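Local coordinates for protein fructosyl amine:oxygen oxidoreductase (Neosartorya fumigata, PDB 4WCT) that probably oxidises fructosyl amines (Amadori products) with molecular oxygen through a bound FAD cofactor, a deglycating reaction, at residues Asp51-Pro59 and Val197-Val208; Lys72-Lys80 and Ser92-Trp102. All blocks are in the same frame, centred on the assembly; numbering follows the deposited sequence.

Contact 1: residues Asp51-Pro59 and Val197-Val208. With FAD (flavin-adenine dinucleotide), chain C.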
loop_
_atom_site.group_PDB
_atom_site.type_symbol
_atom_site.label_atom_id
_atom_site.label_comp_id
_atom_site.label_asym_id
_atom_site.label_seq_id
_atom_site.Cartn_x
_atom_site.Cartn_y
_atom_site.Cartn_z
ATOM N N ASP A 51 -27.510 2.103 2.608
ATOM C CA ASP A 51 -27.456 0.787 3.255
ATOM C C ASP A 51 -26.139 0.097 2.973
ATOM O O ASP A 51 -26.024 -0.720 2.052
ATOM C CB ASP A 51 -28.617 -0.068 2.764
ATOM C CG ASP A 51 -28.735 -1.387 3.516
ATOM O OD1 ASP A 51 -27.914 -1.667 4.413
ATOM O OD2 ASP A 51 -29.680 -2.133 3.227
ATOM N N VAL A 52 -25.111 0.570 3.668
ATOM C CA VAL A 52 -23.757 0.026 3.469
ATOM C C VAL A 52 -23.273 -0.536 4.797
ATOM O O VAL A 52 -23.318 0.139 5.828
ATOM C CB VAL A 52 -22.817 1.133 2.965
ATOM C CG1 VAL A 52 -21.413 0.583 2.768
ATOM C CG2 VAL A 52 -23.339 1.763 1.691
ATOM N N THR A 53 -22.722 -1.755 4.759
ATOM C CA THR A 53 -22.179 -2.419 5.926
ATOM C C THR A 53 -20.756 -2.872 5.587
ATOM O O THR A 53 -20.563 -3.479 4.552
ATOM C CB THR A 53 -22.998 -3.670 6.282
ATOM O OG1 THR A 53 -24.343 -3.265 6.564
ATOM C CG2 THR A 53 -22.398 -4.374 7.504
ATOM N N VAL A 54 -19.807 -2.511 6.453
ATOM C CA VAL A 54 -18.408 -2.846 6.291
ATOM C C VAL A 54 -17.993 -3.854 7.344
ATOM O O VAL A 54 -18.271 -3.658 8.520
ATOM C CB VAL A 54 -17.510 -1.611 6.411
ATOM C CG1 VAL A 54 -16.063 -1.974 6.045
ATOM C CG2 VAL A 54 -18.008 -0.489 5.524
ATOM N N LEU A 55 -17.410 -4.968 6.906
ATOM C CA LEU A 55 -17.009 -6.041 7.811
ATOM C C LEU A 55 -15.479 -6.113 7.911
ATOM O O LEU A 55 -14.812 -6.112 6.888
ATOM C CB LEU A 55 -17.491 -7.380 7.291
ATOM C CG LEU A 55 -19.001 -7.537 7.049
ATOM C CD1 LEU A 55 -19.322 -8.833 6.322
ATOM C CD2 LEU A 55 -19.686 -7.471 8.403
ATOM N N ASP A 56 -14.951 -6.217 9.118
ATOM C CA ASP A 56 -13.489 -6.432 9.301
ATOM C C ASP A 56 -13.266 -7.228 10.560
ATOM O O ASP A 56 -13.908 -6.961 11.574
ATOM C CB ASP A 56 -12.777 -5.056 9.422
ATOM C CG ASP A 56 -11.281 -5.111 9.068
ATOM O OD1 ASP A 56 -10.518 -5.767 9.793
ATOM O OD2 ASP A 56 -10.873 -4.400 8.124
ATOM N N PRO A 57 -12.233 -8.065 10.584
ATOM C CA PRO A 57 -11.933 -8.770 11.822
ATOM C C PRO A 57 -11.394 -7.886 12.931
ATOM O O PRO A 57 -11.331 -8.318 14.093
ATOM C CB PRO A 57 -10.847 -9.788 11.391
ATOM C CG PRO A 57 -10.302 -9.237 10.111
ATOM C CD PRO A 57 -11.494 -8.642 9.445
ATOM N N HIS A 58 -10.974 -6.674 12.585
ATOM C CA HIS A 58 -10.394 -5.777 13.555
ATOM C C HIS A 58 -11.068 -4.417 13.480
ATOM O O HIS A 58 -11.360 -3.922 12.403
ATOM C CB HIS A 58 -8.892 -5.573 13.257
ATOM C CG HIS A 58 -8.121 -6.849 13.198
ATOM N ND1 HIS A 58 -7.713 -7.514 14.327
ATOM C CD2 HIS A 58 -7.568 -7.508 12.152
ATOM C CE1 HIS A 58 -7.042 -8.601 13.977
ATOM N NE2 HIS A 58 -6.985 -8.648 12.660
ATOM N N PRO A 59 -11.137 -3.736 14.611
ATOM C CA PRO A 59 -11.562 -2.344 14.585
ATOM C C PRO A 59 -10.566 -1.424 13.914
ATOM O O PRO A 59 -9.376 -1.747 13.865
ATOM C CB PRO A 59 -11.703 -1.967 16.067
ATOM C CG PRO A 59 -11.039 -3.032 16.836
ATOM C CD PRO A 59 -10.802 -4.218 15.959
ATOM N N VAL A 197 -22.760 4.957 7.448
ATOM C CA VAL A 197 -22.283 3.591 7.134
ATOM C C VAL A 197 -22.190 2.811 8.423
ATOM O O VAL A 197 -21.769 3.335 9.445
ATOM C CB VAL A 197 -20.902 3.659 6.427
ATOM C CG1 VAL A 197 -20.324 2.252 6.229
ATOM C CG2 VAL A 197 -21.081 4.431 5.124
ATOM N N ARG A 198 -22.539 1.521 8.356
ATOM C CA ARG A 198 -22.468 0.638 9.490
ATOM C C ARG A 198 -21.205 -0.235 9.411
ATOM O O ARG A 198 -20.863 -0.719 8.353
ATOM C CB ARG A 198 -23.695 -0.266 9.515
ATOM C CG ARG A 198 -23.595 -1.371 10.551
ATOM C CD ARG A 198 -24.959 -1.829 11.071
ATOM N NE ARG A 198 -24.977 -3.261 11.397
ATOM C CZ ARG A 198 -25.319 -4.217 10.530
ATOM N NH1 ARG A 198 -25.639 -3.899 9.270
ATOM N NH2 ARG A 198 -25.340 -5.488 10.919
ATOM N N PHE A 199 -20.435 -0.205 10.476
ATOM C CA PHE A 199 -19.170 -0.952 10.572
ATOM C C PHE A 199 -19.333 -2.052 11.602
ATOM O O PHE A 199 -19.742 -1.800 12.738
ATOM C CB PHE A 199 -18.021 -0.004 10.975
ATOM C CG PHE A 199 -17.544 0.877 9.859
ATOM C CD1 PHE A 199 -18.128 2.116 9.640
ATOM C CD2 PHE A 199 -16.442 0.531 9.104
ATOM C CE1 PHE A 199 -17.727 2.905 8.587
ATOM C CE2 PHE A 199 -15.975 1.362 8.107
ATOM C CZ PHE A 199 -16.599 2.567 7.867
ATOM N N VAL A 200 -19.105 -3.288 11.170
ATOM C CA VAL A 200 -19.060 -4.447 12.064
ATOM C C VAL A 200 -17.633 -5.003 12.102
ATOM O O VAL A 200 -17.159 -5.600 11.115
ATOM C CB VAL A 200 -20.005 -5.530 11.547
ATOM C CG1 VAL A 200 -19.936 -6.782 12.427
ATOM C CG2 VAL A 200 -21.417 -4.984 11.447
ATOM N N THR A 201 -16.908 -4.616 13.140
ATOM C CA THR A 201 -15.455 -4.741 13.168
ATOM C C THR A 201 -15.022 -5.348 14.495
ATOM O O THR A 201 -15.116 -4.716 15.530
ATOM C CB THR A 201 -14.748 -3.369 12.965
ATOM O OG1 THR A 201 -15.086 -2.473 14.038
ATOM C CG2 THR A 201 -15.116 -2.755 11.651
ATOM N N GLY A 202 -14.345 -6.477 14.424
ATOM C CA GLY A 202 -14.085 -7.282 15.578
ATOM C C GLY A 202 -14.195 -8.731 15.153
ATOM O O GLY A 202 -14.699 -9.027 14.051
ATOM N N SER A 203 -13.541 -9.598 15.906
ATOM C CA SER A 203 -13.617 -11.033 15.610
ATOM C C SER A 203 -14.385 -11.699 16.743
ATOM O O SER A 203 -14.125 -11.410 17.899
ATOM C CB SER A 203 -12.221 -11.616 15.476
ATOM O OG SER A 203 -11.565 -11.053 14.338
ATOM N N PRO A 204 -15.275 -12.646 16.427
ATOM C CA PRO A 204 -15.526 -13.245 15.152
ATOM C C PRO A 204 -16.490 -12.499 14.259
ATOM O O PRO A 204 -16.657 -12.870 13.095
ATOM C CB PRO A 204 -16.119 -14.602 15.516
ATOM C CG PRO A 204 -16.808 -14.366 16.818
ATOM C CD PRO A 204 -15.905 -13.414 17.531
ATOM N N GLU A 205 -17.126 -11.452 14.775
ATOM C CA GLU A 205 -18.315 -10.915 14.109
ATOM C C GLU A 205 -18.071 -10.256 12.756
ATOM O O GLU A 205 -18.950 -10.238 11.927
ATOM C CB GLU A 205 -19.099 -9.984 15.053
ATOM C CG GLU A 205 -18.343 -8.733 15.477
ATOM C CD GLU A 205 -17.482 -8.928 16.731
ATOM O OE1 GLU A 205 -17.327 -10.083 17.211
ATOM O OE2 GLU A 205 -16.996 -7.899 17.264
ATOM N N GLY A 206 -16.860 -9.720 12.539
ATOM C CA GLY A 206 -16.511 -9.107 11.260
ATOM C C GLY A 206 -15.469 -9.880 10.501
ATOM O O GLY A 206 -14.982 -9.418 9.480
ATOM N N ASN A 207 -15.113 -11.055 11.007
ATOM C CA ASN A 207 -14.101 -11.881 10.351
ATOM C C ASN A 207 -14.749 -12.740 9.275
ATOM O O ASN A 207 -15.331 -13.794 9.566
ATOM C CB ASN A 207 -13.416 -12.743 11.393
ATOM C CG ASN A 207 -12.291 -13.557 10.817
ATOM O OD1 ASN A 207 -11.788 -13.265 9.716
ATOM N ND2 ASN A 207 -11.836 -14.550 11.578
ATOM N N VAL A 208 -14.647 -12.300 8.030
ATOM C CA VAL A 208 -15.298 -13.038 6.929
ATOM C C VAL A 208 -14.494 -14.284 6.582
ATOM O O VAL A 208 -13.260 -14.208 6.410
ATOM C CB VAL A 208 -15.446 -12.165 5.674
ATOM C CG1 VAL A 208 -15.984 -12.944 4.497
ATOM C CG2 VAL A 208 -16.348 -10.980 5.961
HETATM P PA FAD C . -5.244 -2.850 3.705
HETATM O O1A FAD C . -5.014 -1.389 3.962
HETATM O O2A FAD C . -4.250 -3.871 4.162
HETATM O O5B FAD C . -6.653 -3.183 4.316
HETATM C C5B FAD C . -7.166 -4.521 4.238
HETATM C C4B FAD C . -8.220 -4.679 5.330
HETATM O O4B FAD C . -8.921 -5.950 5.136
HETATM C C3B FAD C . -7.657 -4.690 6.748
HETATM O O3B FAD C . -8.271 -3.695 7.583
HETATM C C2B FAD C . -7.964 -6.104 7.249
HETATM O O2B FAD C . -8.149 -6.229 8.657
HETATM C C1B FAD C . -9.190 -6.477 6.412
HETATM N N9A FAD C . -9.360 -7.942 6.306
HETATM C C8A FAD C . -8.401 -8.880 6.201
HETATM N N7A FAD C . -8.947 -10.118 6.191
HETATM C C5A FAD C . -10.293 -9.933 6.203
HETATM C C6A FAD C . -11.449 -10.817 6.271
HETATM N N6A FAD C . -11.294 -12.153 6.248
HETATM N N1A FAD C . -12.661 -10.234 6.386
HETATM C C2A FAD C . -12.853 -8.908 6.390
HETATM N N3A FAD C . -11.827 -8.041 6.372
HETATM C C4A FAD C . -10.559 -8.514 6.287
HETATM N N1 FAD C . 1.653 2.472 -0.820
HETATM C C2 FAD C . 1.857 3.779 -1.212
HETATM O O2 FAD C . 0.997 4.296 -1.923
HETATM N N3 FAD C . 2.883 4.496 -0.748
HETATM C C4 FAD C . 3.855 3.946 0.010
HETATM O O4 FAD C . 4.850 4.581 0.457
HETATM C C4X FAD C . 3.720 2.565 0.439
HETATM N N5 FAD C . 4.664 1.980 1.222
HETATM C C5X FAD C . 4.374 0.773 1.799
HETATM C C6 FAD C . 5.195 0.237 2.786
HETATM C C7 FAD C . 4.945 -1.029 3.282
HETATM C C7M FAD C . 5.793 -1.548 4.386
HETATM C C8 FAD C . 3.769 -1.770 2.807
HETATM C C8M FAD C . 3.419 -3.113 3.332
HETATM C C9 FAD C . 2.894 -1.208 1.910
HETATM C C9A FAD C . 3.181 0.017 1.345
HETATM N N10 FAD C . 2.344 0.551 0.360
HETATM C C10 FAD C . 2.548 1.875 -0.033
HETATM C "C1'" FAD C . 1.191 -0.128 -0.213
HETATM C "C2'" FAD C . -0.116 0.236 0.473
HETATM O "O2'" FAD C . 0.106 0.132 1.873
HETATM C "C3'" FAD C . -1.198 -0.751 0.014
HETATM O "O3'" FAD C . -1.168 -0.881 -1.415
HETATM C "C4'" FAD C . -2.593 -0.319 0.477
HETATM O "O4'" FAD C . -2.535 0.096 1.841
HETATM C "C5'" FAD C . -3.518 -1.523 0.357
HETATM O "O5'" FAD C . -4.834 -1.125 0.739
HETATM P P FAD C . -5.971 -2.244 0.933
HETATM O O1P FAD C . -7.231 -1.537 1.381
HETATM O O2P FAD C . -5.962 -3.097 -0.313
HETATM O O3P FAD C . -5.407 -3.129 2.147
#

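Contact 2: residues Lys72-Lys80 and Ser92-Trp102. With FAD (flavin-adenine dinucleotide), chain C.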
loop_
_atom_site.group_PDB
_atom_site.type_symbol
_atom_site.label_atom_id
_atom_site.label_comp_id
_atom_site.label_asym_id
_atom_site.label_seq_id
_atom_site.Cartn_x
_atom_site.Cartn_y
_atom_site.Cartn_z
ATOM N N LYS A 72 3.223 7.178 4.627
ATOM C CA LYS A 72 3.432 6.524 3.331
ATOM C C LYS A 72 3.815 7.621 2.332
ATOM O O LYS A 72 3.568 8.821 2.546
ATOM C CB LYS A 72 2.136 5.834 2.821
ATOM C CG LYS A 72 1.584 4.784 3.760
ATOM C CD LYS A 72 2.382 3.487 3.712
ATOM C CE LYS A 72 1.568 2.345 4.286
ATOM N NZ LYS A 72 2.402 1.165 4.608
ATOM N N ILE A 73 4.406 7.193 1.231
ATOM C CA ILE A 73 4.825 8.095 0.156
ATOM C C ILE A 73 3.651 8.381 -0.761
ATOM O O ILE A 73 2.913 7.470 -1.120
ATOM C CB ILE A 73 5.958 7.458 -0.666
ATOM C CG1 ILE A 73 7.141 7.094 0.246
ATOM C CG2 ILE A 73 6.341 8.406 -1.794
ATOM C CD1 ILE A 73 8.227 6.275 -0.421
ATOM N N MET A 74 3.482 9.648 -1.137
ATOM C CA MET A 74 2.577 10.079 -2.201
ATOM C C MET A 74 3.437 10.712 -3.311
ATOM O O MET A 74 4.249 11.599 -3.056
ATOM C CB MET A 74 1.571 11.119 -1.669
ATOM C CG MET A 74 0.831 11.968 -2.749
ATOM S SD MET A 74 -0.247 10.993 -3.767
ATOM C CE MET A 74 -0.236 11.849 -5.341
ATOM N N GLU A 75 3.203 10.296 -4.547
ATOM C CA GLU A 75 3.867 10.910 -5.690
ATOM C C GLU A 75 2.953 10.845 -6.892
ATOM O O GLU A 75 2.368 9.797 -7.197
ATOM C CB GLU A 75 5.165 10.202 -6.023
ATOM C CG GLU A 75 5.935 10.998 -7.087
ATOM C CD GLU A 75 7.055 10.239 -7.738
ATOM O OE1 GLU A 75 7.100 8.995 -7.596
ATOM O OE2 GLU A 75 7.892 10.910 -8.393
ATOM N N HIS A 76 2.904 11.945 -7.623
ATOM C CA HIS A 76 2.237 12.009 -8.897
ATOM C C HIS A 76 3.221 12.553 -9.954
ATOM O O HIS A 76 3.820 13.615 -9.769
ATOM C CB HIS A 76 1.036 12.953 -8.818
ATOM C CG HIS A 76 0.423 13.223 -10.153
ATOM N ND1 HIS A 76 -0.016 12.207 -10.975
ATOM C CD2 HIS A 76 0.340 14.360 -10.879
ATOM C CE1 HIS A 76 -0.392 12.715 -12.137
ATOM N NE2 HIS A 76 -0.223 14.026 -12.089
ATOM N N SER A 77 3.300 11.869 -11.090
ATOM C CA SER A 77 4.109 12.323 -12.230
ATOM C C SER A 77 3.267 12.328 -13.504
ATOM O O SER A 77 2.575 11.364 -13.816
ATOM C CB SER A 77 5.298 11.391 -12.433
ATOM O OG SER A 77 6.049 11.328 -11.244
ATOM N N GLU A 78 3.274 13.460 -14.196
ATOM C CA GLU A 78 2.736 13.498 -15.542
ATOM C C GLU A 78 3.810 12.946 -16.501
ATOM O O GLU A 78 5.009 13.176 -16.325
ATOM C CB GLU A 78 2.391 14.941 -15.929
ATOM C CG GLU A 78 1.250 15.576 -15.158
ATOM C CD GLU A 78 -0.100 14.893 -15.378
ATOM O OE1 GLU A 78 -0.289 14.102 -16.330
ATOM O OE2 GLU A 78 -0.996 15.126 -14.554
ATOM N N LEU A 79 3.363 12.246 -17.528
ATOM C CA LEU A 79 4.251 11.529 -18.414
ATOM C C LEU A 79 4.251 12.250 -19.759
ATOM O O LEU A 79 3.233 12.826 -20.146
ATOM C CB LEU A 79 3.735 10.109 -18.590
ATOM C CG LEU A 79 3.774 9.318 -17.282
ATOM C CD1 LEU A 79 3.157 7.957 -17.506
ATOM C CD2 LEU A 79 5.166 9.204 -16.687
ATOM N N LYS A 80 5.402 12.271 -20.425
ATOM C CA LYS A 80 5.491 12.867 -21.759
ATOM C C LYS A 80 4.768 11.971 -22.787
ATOM O O LYS A 80 4.906 10.750 -22.761
ATOM C CB LYS A 80 6.978 13.023 -22.157
ATOM C CG LYS A 80 7.804 13.922 -21.248
ATOM C CD LYS A 80 9.290 13.771 -21.553
ATOM C CE LYS A 80 10.108 14.919 -20.979
ATOM N NZ LYS A 80 11.365 14.430 -20.342
ATOM N N SER A 92 -0.961 7.229 -13.744
ATOM C CA SER A 92 -0.921 8.683 -13.635
ATOM C C SER A 92 -2.320 9.259 -13.515
ATOM O O SER A 92 -2.518 10.271 -12.840
ATOM C CB SER A 92 -0.242 9.302 -14.849
ATOM O OG SER A 92 1.153 9.113 -14.794
ATOM N N THR A 93 -3.297 8.591 -14.127
ATOM C CA THR A 93 -4.709 8.976 -13.930
ATOM C C THR A 93 -5.152 8.801 -12.475
ATOM O O THR A 93 -5.725 9.730 -11.864
ATOM C CB THR A 93 -5.624 8.169 -14.848
ATOM O OG1 THR A 93 -5.258 8.398 -16.213
ATOM C CG2 THR A 93 -7.079 8.523 -14.603
ATOM N N PHE A 94 -4.781 7.668 -11.883
ATOM C CA PHE A 94 -5.048 7.441 -10.451
ATOM C C PHE A 94 -4.357 8.493 -9.585
ATOM O O PHE A 94 -4.993 9.112 -8.730
ATOM C CB PHE A 94 -4.613 6.050 -10.018
ATOM C CG PHE A 94 -5.547 4.958 -10.459
ATOM C CD1 PHE A 94 -6.801 4.829 -9.882
ATOM C CD2 PHE A 94 -5.127 3.983 -11.329
ATOM C CE1 PHE A 94 -7.628 3.772 -10.200
ATOM C CE2 PHE A 94 -5.986 2.978 -11.733
ATOM C CZ PHE A 94 -7.214 2.821 -11.114
ATOM N N THR A 95 -3.061 8.696 -9.785
ATOM C CA THR A 95 -2.311 9.639 -8.905
ATOM C C THR A 95 -2.646 11.110 -9.128
ATOM O O THR A 95 -2.567 11.908 -8.212
ATOM C CB THR A 95 -0.790 9.440 -8.942
ATOM O OG1 THR A 95 -0.260 9.577 -10.266
ATOM C CG2 THR A 95 -0.441 8.041 -8.412
ATOM N N ARG A 96 -3.050 11.456 -10.337
ATOM C CA ARG A 96 -3.501 12.811 -10.604
ATOM C C ARG A 96 -4.693 13.136 -9.741
ATOM O O ARG A 96 -4.760 14.212 -9.107
ATOM C CB ARG A 96 -3.872 12.962 -12.085
ATOM C CG ARG A 96 -4.088 14.400 -12.513
ATOM C CD ARG A 96 -4.526 14.507 -13.963
ATOM N NE ARG A 96 -3.538 13.913 -14.856
ATOM C CZ ARG A 96 -3.730 12.792 -15.550
ATOM N NH1 ARG A 96 -4.935 12.254 -15.663
ATOM N NH2 ARG A 96 -2.750 12.323 -16.293
ATOM N N ALA A 97 -5.677 12.250 -9.776
ATOM C CA ALA A 97 -6.878 12.416 -8.963
ATOM C C ALA A 97 -6.531 12.428 -7.476
ATOM O O ALA A 97 -7.087 13.208 -6.682
ATOM C CB ALA A 97 -7.871 11.295 -9.246
ATOM N N ALA A 98 -5.629 11.543 -7.077
ATOM C CA ALA A 98 -5.288 11.438 -5.674
ATOM C C ALA A 98 -4.640 12.730 -5.210
ATOM O O ALA A 98 -4.940 13.210 -4.121
ATOM C CB ALA A 98 -4.361 10.249 -5.426
ATOM N N LEU A 99 -3.706 13.261 -5.995
ATOM C CA LEU A 99 -2.993 14.463 -5.594
ATOM C C LEU A 99 -3.993 15.599 -5.381
ATOM O O LEU A 99 -3.906 16.374 -4.418
ATOM C CB LEU A 99 -1.953 14.862 -6.656
ATOM C CG LEU A 99 -1.165 16.151 -6.364
ATOM C CD1 LEU A 99 -0.363 16.010 -5.076
ATOM C CD2 LEU A 99 -0.249 16.493 -7.513
ATOM N N LYS A 100 -4.865 15.778 -6.354
ATOM C CA LYS A 100 -5.865 16.846 -6.283
ATOM C C LYS A 100 -6.682 16.741 -5.012
ATOM O O LYS A 100 -6.928 17.726 -4.308
ATOM C CB LYS A 100 -6.745 16.771 -7.527
ATOM C CG LYS A 100 -7.899 17.763 -7.517
ATOM C CD LYS A 100 -8.629 17.765 -8.864
ATOM C CE LYS A 100 -9.716 18.843 -8.888
ATOM N NZ LYS A 100 -10.781 18.590 -9.897
ATOM N N ALA A 101 -7.072 15.530 -4.661
ATOM C CA ALA A 101 -7.877 15.302 -3.476
ATOM C C ALA A 101 -7.114 15.435 -2.152
ATOM O O ALA A 101 -7.656 15.970 -1.199
ATOM C CB ALA A 101 -8.567 13.942 -3.576
ATOM N N TRP A 102 -5.840 15.047 -2.107
ATOM C CA TRP A 102 -5.025 15.243 -0.935
ATOM C C TRP A 102 -4.904 16.718 -0.626
ATOM O O TRP A 102 -4.608 17.085 0.511
ATOM C CB TRP A 102 -3.609 14.651 -1.124
ATOM C CG TRP A 102 -3.530 13.167 -0.886
ATOM C CD1 TRP A 102 -3.161 12.239 -1.802
ATOM C CD2 TRP A 102 -3.730 12.464 0.342
ATOM N NE1 TRP A 102 -3.133 10.997 -1.230
ATOM C CE2 TRP A 102 -3.564 11.095 0.059
ATOM C CE3 TRP A 102 -4.184 12.833 1.620
ATOM C CZ2 TRP A 102 -3.733 10.095 1.040
ATOM C CZ3 TRP A 102 -4.309 11.851 2.591
ATOM C CH2 TRP A 102 -4.086 10.496 2.278
HETATM P PA FAD C . -5.244 -2.850 3.705
HETATM O O1A FAD C . -5.014 -1.389 3.962
HETATM O O2A FAD C . -4.250 -3.871 4.162
HETATM O O5B FAD C . -6.653 -3.183 4.316
HETATM C C5B FAD C . -7.166 -4.521 4.238
HETATM C C4B FAD C . -8.220 -4.679 5.330
HETATM O O4B FAD C . -8.921 -5.950 5.136
HETATM C C3B FAD C . -7.657 -4.690 6.748
HETATM O O3B FAD C . -8.271 -3.695 7.583
HETATM C C2B FAD C . -7.964 -6.104 7.249
HETATM O O2B FAD C . -8.149 -6.229 8.657
HETATM C C1B FAD C . -9.190 -6.477 6.412
HETATM N N9A FAD C . -9.360 -7.942 6.306
HETATM C C8A FAD C . -8.401 -8.880 6.201
HETATM N N7A FAD C . -8.947 -10.118 6.191
HETATM C C5A FAD C . -10.293 -9.933 6.203
HETATM C C6A FAD C . -11.449 -10.817 6.271
HETATM N N6A FAD C . -11.294 -12.153 6.248
HETATM N N1A FAD C . -12.661 -10.234 6.386
HETATM C C2A FAD C . -12.853 -8.908 6.390
HETATM N N3A FAD C . -11.827 -8.041 6.372
HETATM C C4A FAD C . -10.559 -8.514 6.287
HETATM N N1 FAD C . 1.653 2.472 -0.820
HETATM C C2 FAD C . 1.857 3.779 -1.212
HETATM O O2 FAD C . 0.997 4.296 -1.923
HETATM N N3 FAD C . 2.883 4.496 -0.748
HETATM C C4 FAD C . 3.855 3.946 0.010
HETATM O O4 FAD C . 4.850 4.581 0.457
HETATM C C4X FAD C . 3.720 2.565 0.439
HETATM N N5 FAD C . 4.664 1.980 1.222
HETATM C C5X FAD C . 4.374 0.773 1.799
HETATM C C6 FAD C . 5.195 0.237 2.786
HETATM C C7 FAD C . 4.945 -1.029 3.282
HETATM C C7M FAD C . 5.793 -1.548 4.386
HETATM C C8 FAD C . 3.769 -1.770 2.807
HETATM C C8M FAD C . 3.419 -3.113 3.332
HETATM C C9 FAD C . 2.894 -1.208 1.910
HETATM C C9A FAD C . 3.181 0.017 1.345
HETATM N N10 FAD C . 2.344 0.551 0.360
HETATM C C10 FAD C . 2.548 1.875 -0.033
HETATM C "C1'" FAD C . 1.191 -0.128 -0.213
HETATM C "C2'" FAD C . -0.116 0.236 0.473
HETATM O "O2'" FAD C . 0.106 0.132 1.873
HETATM C "C3'" FAD C . -1.198 -0.751 0.014
HETATM O "O3'" FAD C . -1.168 -0.881 -1.415
HETATM C "C4'" FAD C . -2.593 -0.319 0.477
HETATM O "O4'" FAD C . -2.535 0.096 1.841
HETATM C "C5'" FAD C . -3.518 -1.523 0.357
HETATM O "O5'" FAD C . -4.834 -1.125 0.739
HETATM P P FAD C . -5.971 -2.244 0.933
HETATM O O1P FAD C . -7.231 -1.537 1.381
HETATM O O2P FAD C . -5.962 -3.097 -0.313
HETATM O O3P FAD C . -5.407 -3.129 2.147
HETATM O O HOH W 1 2.253 9.075 -10.978
#

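Contact 1: residues Asp51-Pro59 and Val197-Val208
Val54 and Phe199 lie side by side on one face of a parallel strand pair. CG2 of Val54 sits over the Phe199 ring, 4.1 Å from its centroid, in a CH-pi contact. The same methyl also reaches CG1 of Val197 at 3.7 Å. On the face that carries Thr53 and Leu55, CD2 of Leu55 rests against CB of Val200 at 3.7 Å. Its other methyl, CD1, touches CG2 of Val208, and the two side chains cross at about a right angle. Backbone bonds join the strands from Val52 O, which accepts from Arg198 N, to Asp56 O, which accepts from Gly202 N. Past the strand ends, Ser203 OG donates to a lone pair of Pro57 O at 2.8 Å, in the carbonyl plane.

The adenosine end of FAD lies at the C-terminal end of this pair. The Asp56 carboxylate takes both ribose hydroxyls, O2B on OD1 and O3B on OD2, each at 2.7 Å. Such an acidic residue at the end of the second strand is a hallmark of FAD-binding Rossmann-type folds. With CG anti to the backbone N (chi1 -158°), the carboxylate reaches the ribose from the face that Asp56 shares with Val54. An Asx turn, His58 N to Asp56 OD1, steadies the carboxylate, and Ala33 N binds OD2. Val208 O accepts from the adenine N6A at 2.8 Å, while Val208 N gives N1A a weak bond. Pro57 packs its CD close to N3A.

Strand 198-201 is an edge strand of the six-stranded mixed sheet, and strand 52-56 separates it from strand 28-31. Helix 35-46 covers the Val54 and Phe199 face through Ala41, and Phe189 meets the Phe199 ring edge-to-face. Strand 217-223 packs on Leu55 and Val208 through Ala221.

Contact 2: residues Lys72-Lys80 and Ser92-Trp102
Glu78 and Arg96 form the salt bridge of this contact. Arg96 grips the carboxylate side-on, with NE to OE2 at 2.8 Å and NH2 to OE1 at 3.0 Å. Both oxygens use their syn lone pairs, and the two flat groups are nearly coplanar, 17° apart. The Glu78 chain bends at chi2 (-64°), which brings the carboxylate back to the helix.

The other hydrogen bonds centre on His76. Its ND1 and Thr95 OG1 share a nearly straight bond of 2.7 Å, in which either could be the donor. The second ring nitrogen, NE2, donates to Glu78 OE2 at 2.8 Å. The oxygen lies in the ring plane, but the nitrogen approaches it from above the carboxylate plane. In one of its two conformers, Ser92 OG donates to Ser77 O, a bond that is doubtful for the other. A water joins Ser77 N to Thr95 OG1.

Packing contacts fill the rest. CA of Arg96 sits over one face of the His76 ring, 3.6 Å from the centroid, a CH-pi contact. CE of Met74 reaches CB of Leu99 at 3.7 Å and more loosely approaches CB of Ala98. Its SD lies obliquely beside Trp102, 3.7 Å from CD1, as a Met-aromatic contact. The Trp102 NE1 bonds to Met391 O.

At the other end of strand 72-75, Ile73 bonds to the flavin through its N to O4 and its O to N3. The strand edge thus holds the pyrimidine side of the ring, while its continuation is fixed to helix 86-102. The His76 imidazole is held at both nitrogens, which fixes its rotation. Glu78 OE2 accepts from both His76 and Arg96. This pair of donors would be expected to favour the ionised carboxylate.

How the contacts relate
Contacts 1 and 2 serve opposite ends of one FAD molecule. Contact 1 holds the adenosine, and contact 2 includes the strand that meets the isoalloxazine. Their centres are 30 Å apart, and their nearest atoms are about 15 Å apart, so they do not touch and the extended cofactor spans the gap. Strands 52-56 and 72-75 follow each other in the chain, so one run of sequence passes from the adenine end to the flavin end. Contact 2 is nested within the loop that contact 1 closes. Thr35, Trp36 and Ala66 are among the other residues hydrogen-bonded to FAD.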